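Local coordinates for tail fiber protein (Acinetobacter phage AM24, PDB 5W5P) that probably recognises and may degrade the capsular polysaccharide of its Acinetobacter host, as a trimeric tailspike on the phage tail, at residues D275-F280 and Y297-G302; A323-V328 and I353-T358; Y363-T368 and V402-T407. All coordinates share one frame; numbering follows the deposited sequence.

Interaction 1: D275-F280 and Y297-G302; sequences DSKRGF and YLDGDG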
loop_
_atom_site.group_PDB
_atom_site.type_symbol
_atom_site.label_atom_id
_atom_site.label_comp_id
_atom_site.label_asym_id
_atom_site.label_seq_id
_atom_site.Cartn_x
_atom_site.Cartn_y
_atom_site.Cartn_z
ATOM N N ASP A 275 -8.083 19.007 -10.397
ATOM C CA ASP A 275 -7.942 20.462 -10.413
ATOM C C ASP A 275 -8.958 21.053 -9.440
ATOM O O ASP A 275 -10.132 21.215 -9.789
ATOM C CB ASP A 275 -8.136 21.002 -11.827
ATOM C CG ASP A 275 -7.900 22.492 -11.919
ATOM O OD1 ASP A 275 -8.490 23.135 -12.815
ATOM O OD2 ASP A 275 -7.121 23.018 -11.099
ATOM N N SER A 276 -8.515 21.374 -8.228
ATOM C CA SER A 276 -9.396 21.963 -7.225
ATOM C C SER A 276 -8.537 22.642 -6.154
ATOM O O SER A 276 -7.349 22.905 -6.371
ATOM C CB SER A 276 -10.334 20.891 -6.646
ATOM O OG SER A 276 -11.328 21.486 -5.835
ATOM N N LYS A 277 -9.143 22.933 -5.003
ATOM C CA LYS A 277 -8.443 23.560 -3.890
ATOM C C LYS A 277 -8.584 22.799 -2.581
ATOM O O LYS A 277 -7.916 23.158 -1.606
ATOM C CB LYS A 277 -8.945 24.999 -3.681
ATOM C CG LYS A 277 -8.693 25.927 -4.863
ATOM C CD LYS A 277 -7.202 26.140 -5.069
ATOM C CE LYS A 277 -6.916 27.284 -6.022
ATOM N NZ LYS A 277 -5.465 27.622 -6.011
ATOM N N ARG A 278 -9.412 21.764 -2.527
ATOM C CA ARG A 278 -9.696 21.057 -1.289
ATOM C C ARG A 278 -10.105 19.635 -1.646
ATOM O O ARG A 278 -10.663 19.393 -2.722
ATOM C CB ARG A 278 -10.787 21.785 -0.487
ATOM C CG ARG A 278 -11.150 21.136 0.838
ATOM C CD ARG A 278 -10.705 22.001 2.005
ATOM N NE ARG A 278 -11.213 21.549 3.298
ATOM C CZ ARG A 278 -10.865 20.418 3.908
ATOM N NH1 ARG A 278 -11.395 20.123 5.090
ATOM N NH2 ARG A 278 -9.988 19.589 3.355
ATOM N N GLY A 279 -9.809 18.698 -0.753
ATOM C CA GLY A 279 -10.076 17.297 -1.027
ATOM C C GLY A 279 -10.393 16.530 0.233
ATOM O O GLY A 279 -9.922 16.866 1.323
ATOM N N PHE A 280 -11.207 15.486 0.079
ATOM C CA PHE A 280 -11.511 14.539 1.147
ATOM C C PHE A 280 -11.380 13.136 0.576
ATOM O O PHE A 280 -12.023 12.818 -0.428
ATOM C CB PHE A 280 -12.928 14.736 1.708
ATOM C CG PHE A 280 -13.192 16.108 2.263
ATOM C CD1 PHE A 280 -13.613 17.141 1.431
ATOM C CD2 PHE A 280 -13.055 16.363 3.623
ATOM C CE1 PHE A 280 -13.872 18.405 1.939
ATOM C CE2 PHE A 280 -13.314 17.627 4.138
ATOM C CZ PHE A 280 -13.722 18.649 3.294
ATOM N N TYR A 297 -3.634 18.661 -8.017
ATOM C CA TYR A 297 -3.562 20.028 -7.517
ATOM C C TYR A 297 -4.719 20.237 -6.546
ATOM O O TYR A 297 -5.887 20.268 -6.957
ATOM C CB TYR A 297 -3.619 21.036 -8.660
ATOM C CG TYR A 297 -2.292 21.333 -9.327
ATOM C CD1 TYR A 297 -1.503 20.310 -9.848
ATOM C CD2 TYR A 297 -1.837 22.641 -9.457
ATOM C CE1 TYR A 297 -0.292 20.584 -10.476
ATOM C CE2 TYR A 297 -0.634 22.925 -10.081
ATOM C CZ TYR A 297 0.133 21.894 -10.587
ATOM O OH TYR A 297 1.328 22.183 -11.209
ATOM N N LEU A 298 -4.393 20.357 -5.250
ATOM C CA LEU A 298 -5.357 20.673 -4.197
ATOM C C LEU A 298 -4.656 21.635 -3.235
ATOM O O LEU A 298 -4.331 21.298 -2.100
ATOM C CB LEU A 298 -5.850 19.413 -3.477
ATOM C CG LEU A 298 -6.557 18.331 -4.299
ATOM C CD1 LEU A 298 -6.608 17.011 -3.529
ATOM C CD2 LEU A 298 -7.958 18.779 -4.705
ATOM N N ASP A 299 -4.407 22.860 -3.701
ATOM C CA ASP A 299 -3.520 23.795 -3.014
ATOM C C ASP A 299 -4.261 24.989 -2.414
ATOM O O ASP A 299 -3.759 26.115 -2.420
ATOM C CB ASP A 299 -2.418 24.274 -3.955
ATOM C CG ASP A 299 -2.954 24.779 -5.285
ATOM O OD1 ASP A 299 -4.170 24.635 -5.544
ATOM O OD2 ASP A 299 -2.153 25.334 -6.067
ATOM N N GLY A 300 -5.454 24.759 -1.873
ATOM C CA GLY A 300 -6.152 25.796 -1.143
ATOM C C GLY A 300 -5.515 26.071 0.209
ATOM O O GLY A 300 -4.637 25.351 0.685
ATOM N N ASP A 301 -5.982 27.146 0.847
ATOM C CA ASP A 301 -5.412 27.617 2.102
ATOM C C ASP A 301 -6.085 27.012 3.332
ATOM O O ASP A 301 -5.898 27.526 4.441
ATOM C CB ASP A 301 -5.483 29.146 2.169
ATOM C CG ASP A 301 -4.480 29.817 1.255
ATOM O OD1 ASP A 301 -3.534 29.132 0.819
ATOM O OD2 ASP A 301 -4.628 31.022 0.972
ATOM N N GLY A 302 -6.853 25.938 3.169
ATOM C CA GLY A 302 -7.589 25.371 4.280
ATOM C C GLY A 302 -6.688 24.756 5.337
ATOM O O GLY A 302 -5.495 24.521 5.142
HETATM O O HOH W 1 -8.177 24.404 1.009
#
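Lys277 and Asp299 meet through their side chains at the turn that ends two adjacent parallel strands. Lys277 CG lies beside its own backbone N, anti to the carbonyl carbon, and a bend at chi2 (-66°) brings CD to 3.4 Å from Asp299 OD1. The methylene thus touches the same oxygen that NZ approaches at 3.3 Å, a salt bridge whose hydrogen bond is weak. Asp299 meets it with CG lodged between its own N and carbonyl carbon (chi1 51°), and the two chains cross obliquely. The carboxylate serves two lysines, since OD2 forms a second salt bridge with Lys324.

On the face of the sheet that carries Ser276 and Leu298, the leucine makes the contact. Leu298 places its CD2 branch 3.7 Å from Ser276 CB and 3.4 Å from Arg278 O, while CD1 is directed to Gly279, 4.3 Å from its CA. Ser276 OG, anti to the backbone N, hydrogen-bonds to Ala245 O.

The backbones are joined at both ends of the turn. Ser276 N donates to Tyr297 O; beyond it Gly300 N donates to Lys277 O at 2.9 Å, with the bond bent to 131° at the hydrogen. Gly300, lacking a side chain, lets this carbonyl come close, and water 1 donates to the same oxygen while accepting from Gly302 N. Arg278 CB points away from 297-302; its NH2 lies above the Phe280 ring, offset toward the rim, while NE forms a salt bridge with Glu252, and NH2 and NH1 bond to Ala305 O and Asn307 OD1.

Strands 272-276 and 294-298 are inner members of a parallel sheet: strand 241-244 flanks the first, with Arg244 bridging to Asp275, and strand 321-328 flanks the second, where Leu325 packs on Leu298.

Interaction 2: A323-V328 and I353-T358; sequences AKLGAV and IELGKT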
loop_
_atom_site.group_PDB
_atom_site.type_symbol
_atom_site.label_atom_id
_atom_site.label_comp_id
_atom_site.label_asym_id
_atom_site.label_seq_id
_atom_site.Cartn_x
_atom_site.Cartn_y
_atom_site.Cartn_z
ATOM N N ALA A 323 2.158 16.684 -7.720
ATOM C CA ALA A 323 1.167 17.013 -6.700
ATOM C C ALA A 323 1.541 18.348 -6.068
ATOM O O ALA A 323 2.564 18.452 -5.384
ATOM C CB ALA A 323 1.072 15.918 -5.654
ATOM N N LYS A 324 0.711 19.360 -6.285
ATOM C CA LYS A 324 0.879 20.648 -5.635
ATOM C C LYS A 324 -0.299 20.713 -4.658
ATOM O O LYS A 324 -1.430 21.046 -5.023
ATOM C CB LYS A 324 0.890 21.804 -6.633
ATOM C CG LYS A 324 0.724 23.206 -6.020
ATOM C CD LYS A 324 0.744 24.382 -7.025
ATOM C CE LYS A 324 1.419 25.597 -6.419
ATOM N NZ LYS A 324 0.473 26.245 -5.470
ATOM N N LEU A 325 -0.033 20.351 -3.409
ATOM C CA LEU A 325 -1.058 20.235 -2.385
ATOM C C LEU A 325 -0.924 21.345 -1.350
ATOM O O LEU A 325 0.160 21.909 -1.139
ATOM C CB LEU A 325 -0.967 18.873 -1.683
ATOM C CG LEU A 325 -0.963 17.668 -2.621
ATOM C CD1 LEU A 325 -0.800 16.355 -1.837
ATOM C CD2 LEU A 325 -2.234 17.631 -3.462
ATOM N N GLY A 326 -2.050 21.642 -0.700
ATOM C CA GLY A 326 -2.080 22.511 0.459
ATOM C C GLY A 326 -1.701 21.755 1.714
ATOM O O GLY A 326 -0.909 20.805 1.684
ATOM N N ALA A 327 -2.261 22.188 2.841
ATOM C CA ALA A 327 -2.107 21.440 4.080
ATOM C C ALA A 327 -2.706 20.048 3.921
ATOM O O ALA A 327 -3.857 19.899 3.497
ATOM C CB ALA A 327 -2.780 22.184 5.234
ATOM N N VAL A 328 -1.924 19.027 4.268
ATOM C CA VAL A 328 -2.317 17.630 4.107
ATOM C C VAL A 328 -2.258 16.952 5.467
ATOM O O VAL A 328 -1.207 16.950 6.118
ATOM C CB VAL A 328 -1.412 16.893 3.105
ATOM C CG1 VAL A 328 -1.797 15.403 3.016
ATOM C CG2 VAL A 328 -1.463 17.557 1.732
ATOM N N ILE A 353 6.682 17.399 -5.768
ATOM C CA ILE A 353 5.529 17.472 -4.883
ATOM C C ILE A 353 5.676 18.706 -4.007
ATOM O O ILE A 353 6.751 18.964 -3.457
ATOM C CB ILE A 353 5.383 16.208 -4.014
ATOM C CG1 ILE A 353 5.058 14.995 -4.889
ATOM C CG2 ILE A 353 4.308 16.411 -2.952
ATOM C CD1 ILE A 353 5.162 13.676 -4.165
ATOM N N GLU A 354 4.604 19.478 -3.893
ATOM C CA GLU A 354 4.527 20.586 -2.961
ATOM C C GLU A 354 3.493 20.247 -1.898
ATOM O O GLU A 354 2.386 19.809 -2.225
ATOM C CB GLU A 354 4.156 21.884 -3.679
ATOM C CG GLU A 354 3.742 23.005 -2.741
ATOM C CD GLU A 354 3.302 24.252 -3.483
ATOM O OE1 GLU A 354 4.077 24.755 -4.326
ATOM O OE2 GLU A 354 2.175 24.731 -3.222
ATOM N N LEU A 355 3.867 20.423 -0.635
ATOM C CA LEU A 355 2.970 20.249 0.495
ATOM C C LEU A 355 2.857 21.565 1.251
ATOM O O LEU A 355 3.595 22.522 1.000
ATOM C CB LEU A 355 3.460 19.139 1.440
ATOM C CG LEU A 355 3.745 17.766 0.826
ATOM C CD1 LEU A 355 4.290 16.794 1.874
ATOM C CD2 LEU A 355 2.498 17.192 0.129
ATOM N N GLY A 356 1.914 21.608 2.185
ATOM C CA GLY A 356 1.860 22.714 3.114
ATOM C C GLY A 356 2.859 22.548 4.243
ATOM O O GLY A 356 3.125 21.441 4.710
ATOM N N LYS A 357 3.418 23.669 4.693
ATOM C CA LYS A 357 3.053 24.995 4.214
ATOM C C LYS A 357 3.973 25.475 3.100
ATOM O O LYS A 357 5.191 25.290 3.154
ATOM C CB LYS A 357 3.079 25.999 5.377
ATOM C CG LYS A 357 3.550 27.404 5.008
ATOM C CD LYS A 357 3.698 28.288 6.239
ATOM C CE LYS A 357 2.352 28.611 6.870
ATOM N NZ LYS A 357 1.549 29.561 6.048
ATOM N N THR A 358 3.376 26.099 2.086
ATOM C CA THR A 358 4.121 26.769 1.027
ATOM C C THR A 358 3.358 28.037 0.680
ATOM O O THR A 358 2.222 27.968 0.199
ATOM C CB THR A 358 4.297 25.872 -0.200
ATOM O OG1 THR A 358 5.046 24.706 0.166
ATOM C CG2 THR A 358 5.045 26.613 -1.299
HETATM O O HOH W 2 3.470 27.412 -4.351
HETATM O O HOH W 3 1.252 24.041 -0.843
#
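The carboxylate of Glu354 is the flat group of this contact, and the Lys324 side chain passes along one side of its plane. Lys324 CG lies over that side, 3.8 Å from Glu354 CD, whereas CE sits obliquely, at similar distances from both oxygens, and NZ ends 3.2 Å from OE2 in a salt bridge with a weak hydrogen bond. Water 2 donates to Glu354 OE1 at 2.7 Å from nearer the plane, displaced slightly to the side away from the lysine. Both CG atoms are anti to the backbone N (chi1 166° in Lys324, 167° in Glu354), and the chains lie side by side, pointing the same way; bends at chi3 and chi4 of the lysine then bring NZ to the carboxylate. NZ has a further partner in Asp299 OD2, so the ammonium is held between two acids.

Such stacking of like-placed residues is what a parallel beta-helix produces, as each coil adds one strand to the sheet: here strand 353-354 lies beside strand 321-328. Glu354 is bonded at both backbone ends, its N donating to Ala323 O and its O accepting from Leu325 N, each at 2.7 Å. After the strands, Gly356 N reaches Gly326 O from well above the carbonyl plane, at 3.0 Å.

Ala323 CB and Ile353 CG1 meet on the other face of the strands. Beyond them the Leu325 and Leu355 side chains lie side by side, CD1 of the first touching CD2 of the second at 3.9 Å, and Val328 CG2 lies near that same Leu355 branch. Phe369 of strand 365-375 packs on both Ile353 and Leu355.

Interaction 3: Y363-T368 and V402-T407; sequences YSSGVT and VLAPPT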
loop_
_atom_site.group_PDB
_atom_site.type_symbol
_atom_site.label_atom_id
_atom_site.label_comp_id
_atom_site.label_asym_id
_atom_site.label_seq_id
_atom_site.Cartn_x
_atom_site.Cartn_y
_atom_site.Cartn_z
ATOM N N TYR A 363 -0.051 24.422 7.413
ATOM C CA TYR A 363 0.933 23.387 7.702
ATOM C C TYR A 363 0.326 21.994 7.557
ATOM O O TYR A 363 -0.843 21.768 7.888
ATOM C CB TYR A 363 1.493 23.552 9.117
ATOM C CG TYR A 363 2.407 24.740 9.301
ATOM C CD1 TYR A 363 3.716 24.714 8.838
ATOM C CD2 TYR A 363 1.963 25.883 9.956
ATOM C CE1 TYR A 363 4.553 25.800 9.008
ATOM C CE2 TYR A 363 2.791 26.977 10.130
ATOM C CZ TYR A 363 4.085 26.931 9.655
ATOM O OH TYR A 363 4.914 28.017 9.829
ATOM N N SER A 364 1.131 21.056 7.066
ATOM C CA SER A 364 0.709 19.669 6.959
ATOM C C SER A 364 0.966 18.941 8.275
ATOM O O SER A 364 1.679 19.427 9.159
ATOM C CB SER A 364 1.430 18.972 5.809
ATOM O OG SER A 364 1.016 19.496 4.558
ATOM N N SER A 365 0.368 17.754 8.407
ATOM C CA SER A 365 0.466 17.012 9.665
ATOM C C SER A 365 0.204 15.536 9.399
ATOM O O SER A 365 -0.944 15.146 9.177
ATOM C CB SER A 365 -0.513 17.566 10.696
ATOM O OG SER A 365 -0.243 17.031 11.976
ATOM N N GLY A 366 1.259 14.726 9.453
ATOM C CA GLY A 366 1.129 13.298 9.235
ATOM C C GLY A 366 1.210 12.904 7.775
ATOM O O GLY A 366 0.187 12.611 7.151
ATOM N N VAL A 367 2.421 12.906 7.215
ATOM C CA VAL A 367 2.664 12.554 5.820
ATOM C C VAL A 367 3.871 11.630 5.767
ATOM O O VAL A 367 4.903 11.913 6.386
ATOM C CB VAL A 367 2.902 13.802 4.939
ATOM C CG1 VAL A 367 2.959 13.417 3.464
ATOM C CG2 VAL A 367 1.827 14.851 5.178
ATOM N N THR A 368 3.749 10.524 5.030
ATOM C CA THR A 368 4.801 9.515 4.979
ATOM C C THR A 368 5.123 9.160 3.537
ATOM O O THR A 368 4.221 8.834 2.758
ATOM C CB THR A 368 4.391 8.254 5.748
ATOM O OG1 THR A 368 3.876 8.625 7.032
ATOM C CG2 THR A 368 5.588 7.332 5.938
ATOM N N VAL A 402 0.832 18.528 17.286
ATOM C CA VAL A 402 -0.285 18.908 16.431
ATOM C C VAL A 402 0.107 18.829 14.962
ATOM O O VAL A 402 -0.597 18.219 14.152
ATOM C CB VAL A 402 -0.788 20.310 16.814
ATOM C CG1 VAL A 402 -2.083 20.624 16.087
ATOM C CG2 VAL A 402 -0.981 20.404 18.319
ATOM N N LEU A 403 1.236 19.434 14.598
ATOM C CA LEU A 403 1.663 19.545 13.205
ATOM C C LEU A 403 2.885 18.655 12.999
ATOM O O LEU A 403 4.029 19.114 13.004
ATOM C CB LEU A 403 1.947 21.013 12.843
ATOM C CG LEU A 403 0.749 21.958 12.982
ATOM C CD1 LEU A 403 1.191 23.408 12.906
ATOM C CD2 LEU A 403 -0.304 21.663 11.923
ATOM N N ALA A 404 2.627 17.367 12.806
ATOM C CA ALA A 404 3.690 16.378 12.654
ATOM C C ALA A 404 4.372 16.531 11.302
ATOM O O ALA A 404 3.709 16.394 10.267
ATOM C CB ALA A 404 3.124 14.972 12.803
ATOM N N PRO A 405 5.671 16.816 11.261
ATOM C CA PRO A 405 6.372 16.945 9.977
ATOM C C PRO A 405 6.403 15.623 9.233
ATOM O O PRO A 405 6.324 14.546 9.845
ATOM C CB PRO A 405 7.784 17.394 10.389
ATOM C CG PRO A 405 7.609 17.995 11.747
ATOM C CD PRO A 405 6.528 17.189 12.399
ATOM N N PRO A 406 6.518 15.661 7.908
ATOM C CA PRO A 406 6.554 14.419 7.130
ATOM C C PRO A 406 7.835 13.632 7.361
ATOM O O PRO A 406 8.881 14.175 7.720
ATOM C CB PRO A 406 6.463 14.906 5.677
ATOM C CG PRO A 406 5.923 16.295 5.759
ATOM C CD PRO A 406 6.448 16.851 7.046
ATOM N N THR A 407 7.738 12.322 7.140
ATOM C CA THR A 407 8.876 11.426 7.274
ATOM C C THR A 407 9.128 10.717 5.947
ATOM O O THR A 407 8.247 10.627 5.087
ATOM C CB THR A 407 8.665 10.396 8.403
ATOM O OG1 THR A 407 7.628 9.475 8.044
ATOM C CG2 THR A 407 8.283 11.097 9.711
HETATM O O HOH W 4 4.486 19.063 8.536
HETATM O O HOH W 5 5.246 9.986 9.066
HETATM O O HOH W 6 4.272 12.629 9.756
#
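Ser365 OG is gripped by two backbone groups of the opposing loop: it accepts from Ala404 N at 3.0 Å and donates to Val402 O, a short 2.5 Å away. The hydroxyl gets there because OG is anti to its own backbone N (chi1 -169°), and it ties together polar groups two residues apart in a segment without regular structure.

Backbone bonds carry the joint onward. Gly366 N donates to Ala404 O at 3.1 Å, and Thr407 N to Val367 O, whose oxygen also receives a CA-H contact from Pro406. Water 6 bridges Val367 N to Pro405 O.

Apolar contacts accompany these bonds: Leu403 crosses Tyr363 at about a right angle, Leu403 CD1 touching Tyr363 CB at 3.8 Å and reaching the ring obliquely, and further along Val367 CB rests against Pro406 CB. Thr368 and Thr407 lie side by side, CG2 of the former 3.6 Å from OG1 of the latter, with water 5 between the hydroxyls.

Residues of a second subunit pack on Ser365, Thr368, Ala404 and Thr407. A loop settling into parallel pairing with the preceding coil, beside a subunit interface, is consistent with the trimeric beta-helix of phage tailspikes.

How the interactions relate
From the N terminus the three contacts come in series, none nested in or crossing another, each closing a loop before the next opens. Interaction 1 closes 16 intervening residues, interaction 2 closes 24 and interaction 3 closes 33; each joins neighbouring coils of the beta-helix. Interactions 1 and 2 share a sheet and touch directly: strands 294-298 and 321-328 are neighbours, joined by a probable backbone bond from Gly326 N to Leu298 O. Interaction 2 touches interaction 3 through probable hydrogen bonds from Ser365 N to Val328 O and between Val328 N and Ser364 OG. Interaction 3 joins strand 365-375 to the loop leading into strand 407-409. Interactions 1 and 3, their centres about 17 Å apart, do not touch.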